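Local coordinates for WAP, Kazal, immunoglobulin, Kunitz and NTR domain-containing protein 2 (Mus musculus, PDB 6MAA), which inhibits the growth factors myostatin (GDF8) and GDF11, its follistatin domain being the part described here, and probably also serine proteases and metalloproteases, at residues 29-32 with 33-36; 66-69 with 70-73. All coordinates share one frame; numbering follows the deposited sequence.

The two contacts follow one another along the chain and neither nest nor cross. Interaction 1 comes first. It closes a tight turn where the loop of 29-32 reverses into strand 34-39, the first strand of the N-terminal hairpin. The chain then runs through strand 42-47 and strand 58-60 to interaction 2. There 66-69 leaves strand 65-66 and starts helix 69-79. The centres of the two contacts lie 15 Å apart, but their edges meet. Q32 NE2 is 2.7 Å from D73 OD1, a probable hydrogen bond, and G33 packs on D73. The turn that leads into the hairpin is thus tied to helix 69-79.

Interaction 1: 29-32 with 33-36; sequences CLQQ and GSEC
The backbone of 29-32 doubles back on 33-36, and the end-to-end directions of the two segments are 170° apart. Q31 to S34 form a type II beta turn, closed by S34 N donating to Q31 O at 3.1 Å. G33 has a positive phi of 84°, which favours glycine. A side chain there would also run into Q32 O. The hydroxyl of S34 folds back over the turn. Its OG sits between the backbone N and the carbonyl carbon (chi1 74°) and donates to Q31 O at 2.6 Å. That carbonyl oxygen takes two bonds from one residue. The hydroxyl is tilted from the carbonyl plane, whereas the amide comes from above it. S34 OG also lies against C29 CB, at 3.1 Å. Water 1 is hydrogen-bonded to C29 O (2.7 Å) and S34 O (2.9 Å), bridging the two arms.

This turn leads into the small disulfide-rich hairpin of strands 34-39 and 42-47, the N-terminal part of a follistatin domain. C29 is bonded to C45 and C36 to C24, so both arms are tied by disulfides. C29 SG lies along the backbone of 35-36, 3.6 Å from C36 N, and meets C36 CB less closely. Q31 CB rests by S34 OG before the chain bends at chi2 to bring NE2 to Q32 O at 2.9 Å. This donor lies in the carbonyl plane, on a lone pair. It also bonds to I81 O. Q32 extends away from the turn. Its NE2 bonds to D73 OD1 and OE1 accepts from L83 N.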
loop_
_atom_site.group_PDB
_atom_site.type_symbol
_atom_site.label_atom_id
_atom_site.label_comp_id
_atom_site.label_asym_id
_atom_site.label_seq_id
_atom_site.Cartn_x
_atom_site.Cartn_y
_atom_site.Cartn_z
ATOM N N CYS A 29 -4.173 -5.911 4.372
ATOM C CA CYS A 29 -2.731 -5.885 4.558
ATOM C C CYS A 29 -2.394 -4.753 5.517
ATOM O O CYS A 29 -2.675 -3.586 5.225
ATOM C CB CYS A 29 -2.040 -5.693 3.212
ATOM S SG CYS A 29 -2.211 -7.134 2.135
ATOM N N LEU A 30 -1.796 -5.101 6.659
ATOM C CA LEU A 30 -1.542 -4.100 7.696
ATOM C C LEU A 30 -0.474 -3.095 7.289
ATOM O O LEU A 30 -0.486 -1.958 7.775
ATOM C CB LEU A 30 -1.149 -4.773 9.012
ATOM C CG LEU A 30 -2.218 -5.592 9.740
ATOM C CD1 LEU A 30 -1.650 -6.183 11.014
ATOM C CD2 LEU A 30 -3.419 -4.726 10.054
ATOM N N GLN A 31 0.458 -3.485 6.420
ATOM C CA GLN A 31 1.566 -2.607 6.067
ATOM C C GLN A 31 1.068 -1.368 5.341
ATOM O O GLN A 31 0.355 -1.455 4.338
ATOM C CB GLN A 31 2.563 -3.354 5.182
ATOM C CG GLN A 31 3.605 -2.463 4.524
ATOM C CD GLN A 31 4.534 -1.801 5.527
ATOM O OE1 GLN A 31 5.138 -2.473 6.363
ATOM N NE2 GLN A 31 4.658 -0.478 5.443
ATOM N N GLN A 32 1.457 -0.208 5.858
ATOM C CA GLN A 32 1.177 1.058 5.201
ATOM C C GLN A 32 1.675 1.029 3.759
ATOM O O GLN A 32 2.809 0.626 3.491
ATOM C CB GLN A 32 1.906 2.144 5.984
ATOM C CG GLN A 32 1.801 3.524 5.425
ATOM C CD GLN A 32 2.493 4.511 6.320
ATOM O OE1 GLN A 32 3.072 4.131 7.337
ATOM N NE2 GLN A 32 2.450 5.784 5.952
ATOM N N GLY A 33 0.806 1.436 2.830
ATOM C CA GLY A 33 1.135 1.480 1.417
ATOM C C GLY A 33 0.965 0.178 0.665
ATOM O O GLY A 33 1.263 0.131 -0.535
ATOM N N SER A 34 0.489 -0.872 1.318
ATOM C CA SER A 34 0.361 -2.178 0.696
ATOM C C SER A 34 -1.104 -2.477 0.407
ATOM O O SER A 34 -2.014 -1.845 0.951
ATOM C CB SER A 34 0.942 -3.252 1.614
ATOM O OG SER A 34 0.084 -3.494 2.706
ATOM N N GLU A 35 -1.324 -3.453 -0.470
ATOM C CA GLU A 35 -2.673 -3.923 -0.737
ATOM C C GLU A 35 -2.623 -5.409 -1.055
ATOM O O GLU A 35 -1.579 -5.957 -1.416
ATOM C CB GLU A 35 -3.342 -3.140 -1.874
ATOM C CG GLU A 35 -2.785 -3.446 -3.254
ATOM C CD GLU A 35 -3.516 -2.704 -4.361
ATOM O OE1 GLU A 35 -3.198 -2.948 -5.546
ATOM O OE2 GLU A 35 -4.402 -1.879 -4.050
ATOM N N CYS A 36 -3.769 -6.054 -0.892
ATOM C CA CYS A 36 -3.888 -7.475 -1.179
ATOM C C CYS A 36 -3.929 -7.702 -2.684
ATOM O O CYS A 36 -4.527 -6.922 -3.433
ATOM C CB CYS A 36 -5.156 -8.021 -0.519
ATOM S SG CYS A 36 -5.487 -9.781 -0.769
HETATM O O HOH W 1 -2.665 -1.289 3.730
#

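Interaction 2: 66-69 with 70-73; sequences YYNR and CFMD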
loop_
_atom_site.group_PDB
_atom_site.type_symbol
_atom_site.label_atom_id
_atom_site.label_comp_id
_atom_site.label_asym_id
_atom_site.label_seq_id
_atom_site.Cartn_x
_atom_site.Cartn_y
_atom_site.Cartn_z
ATOM N N TYR A 66 7.818 14.322 2.016
ATOM C CA TYR A 66 7.303 13.587 0.868
ATOM C C TYR A 66 6.405 14.470 0.012
ATOM O O TYR A 66 5.759 15.397 0.509
ATOM C CB TYR A 66 6.579 12.306 1.336
ATOM C CG TYR A 66 7.561 11.381 2.010
ATOM C CD1 TYR A 66 8.281 10.450 1.269
ATOM C CD2 TYR A 66 7.833 11.491 3.373
ATOM C CE1 TYR A 66 9.225 9.639 1.863
ATOM C CE2 TYR A 66 8.779 10.683 3.980
ATOM C CZ TYR A 66 9.473 9.757 3.219
ATOM O OH TYR A 66 10.424 8.957 3.798
ATOM N N TYR A 67 6.371 14.167 -1.289
ATOM C CA TYR A 67 5.637 15.000 -2.237
ATOM C C TYR A 67 4.145 15.053 -1.904
ATOM O O TYR A 67 3.503 16.102 -2.064
ATOM C CB TYR A 67 5.887 14.474 -3.654
ATOM C CG TYR A 67 5.416 15.372 -4.770
ATOM C CD1 TYR A 67 4.115 15.283 -5.256
ATOM C CD2 TYR A 67 6.275 16.303 -5.355
ATOM C CE1 TYR A 67 3.681 16.092 -6.294
ATOM C CE2 TYR A 67 5.847 17.123 -6.390
ATOM C CZ TYR A 67 4.545 17.012 -6.852
ATOM O OH TYR A 67 4.102 17.819 -7.875
ATOM N N ASN A 68 3.578 13.936 -1.446
ATOM C CA ASN A 68 2.247 13.889 -0.847
ATOM C C ASN A 68 2.169 12.637 0.022
ATOM O O ASN A 68 3.144 11.895 0.155
ATOM C CB ASN A 68 1.120 13.991 -1.888
ATOM C CG ASN A 68 1.116 12.840 -2.877
ATOM O OD1 ASN A 68 1.456 11.708 -2.539
ATOM N ND2 ASN A 68 0.725 13.133 -4.114
ATOM N N ARG A 69 1.004 12.413 0.631
ATOM C CA ARG A 69 0.862 11.280 1.542
ATOM C C ARG A 69 0.995 9.946 0.822
ATOM O O ARG A 69 1.484 8.974 1.409
ATOM C CB ARG A 69 -0.482 11.345 2.260
ATOM C CG ARG A 69 -0.579 12.479 3.250
ATOM C CD ARG A 69 -1.803 12.310 4.112
ATOM N NE ARG A 69 -1.953 13.406 5.057
ATOM C CZ ARG A 69 -2.650 13.315 6.183
ATOM N NH1 ARG A 69 -3.239 12.170 6.499
ATOM N NH2 ARG A 69 -2.744 14.355 6.997
ATOM N N CYS A 70 0.546 9.869 -0.428
ATOM C CA CYS A 70 0.700 8.630 -1.180
ATOM C C CYS A 70 2.175 8.275 -1.364
ATOM O O CYS A 70 2.564 7.113 -1.213
ATOM C CB CYS A 70 -0.032 8.749 -2.517
ATOM S SG CYS A 70 -0.025 7.261 -3.540
ATOM N N PHE A 71 3.019 9.267 -1.667
ATOM C CA PHE A 71 4.449 8.984 -1.776
ATOM C C PHE A 71 5.053 8.607 -0.425
ATOM O O PHE A 71 5.935 7.742 -0.357
ATOM C CB PHE A 71 5.187 10.142 -2.455
ATOM C CG PHE A 71 4.862 10.274 -3.927
ATOM C CD1 PHE A 71 5.424 9.407 -4.854
ATOM C CD2 PHE A 71 3.965 11.234 -4.374
ATOM C CE1 PHE A 71 5.109 9.505 -6.202
ATOM C CE2 PHE A 71 3.654 11.345 -5.716
ATOM C CZ PHE A 71 4.222 10.475 -6.632
ATOM N N MET A 72 4.576 9.217 0.664
ATOM C CA MET A 72 5.007 8.788 1.992
ATOM C C MET A 72 4.655 7.322 2.232
ATOM O O MET A 72 5.497 6.534 2.685
ATOM C CB MET A 72 4.369 9.674 3.063
ATOM C CG MET A 72 4.799 9.339 4.482
ATOM S SD MET A 72 3.871 10.227 5.750
ATOM C CE MET A 72 2.262 9.449 5.587
ATOM N N ASP A 73 3.414 6.933 1.910
ATOM C CA ASP A 73 2.991 5.547 2.096
ATOM C C ASP A 73 3.833 4.595 1.259
ATOM O O ASP A 73 4.124 3.469 1.686
ATOM C CB ASP A 73 1.528 5.379 1.682
ATOM C CG ASP A 73 0.549 6.018 2.642
ATOM O OD1 ASP A 73 0.941 6.434 3.751
ATOM O OD2 ASP A 73 -0.641 6.087 2.269
#
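N68 is the N-cap of helix 69-79, and its OD1 accepts from F71 N at 3.0 Å, nearly along the C=O axis. Its CG stands between the backbone N and the carbonyl carbon (chi1 62°), which turns the amide back over the helix start. The amide also crosses the F71 ring obliquely, planes 28° apart, with OD1 3.1 Å from F71 CD2. M72 N donates to N68 O at 3.1 Å, and D73 N to R69 O at 2.9 Å, starting the i to i+4 pattern.

The tight side lies between Y66 and M72. M72 CA sits over one face of the Y66 ring, 4.0 Å from its centroid, a CH-pi contact offset toward the rim. M72 CB meets Y66 CG at 3.8 Å, and the two side chains cross at about a right angle. M72 is buried, packing between the helix and strands 58-60 and 85-86 of the Kazal-like fold.

The other side is looser. The side chains of Y67 and F71 run side by side, but their ring planes stand at 83°, centroids 5.9 Å apart. Y67 CB meets F71 CD2, while Y67 also touches K53, of the predicted reactive bond. R69, elsewhere, is exposed, and its extended chain passes T58 and V85.

N68 ND2 bonds to the carbonyls of E52 and E54, on either side of K53, as the equivalent asparagine does in Kazal inhibitors. With an alanine here, F71 N would probably lose its cap and those carbonyls their shared donor. The amide thus holds the predicted reactive-site segment to the helix start.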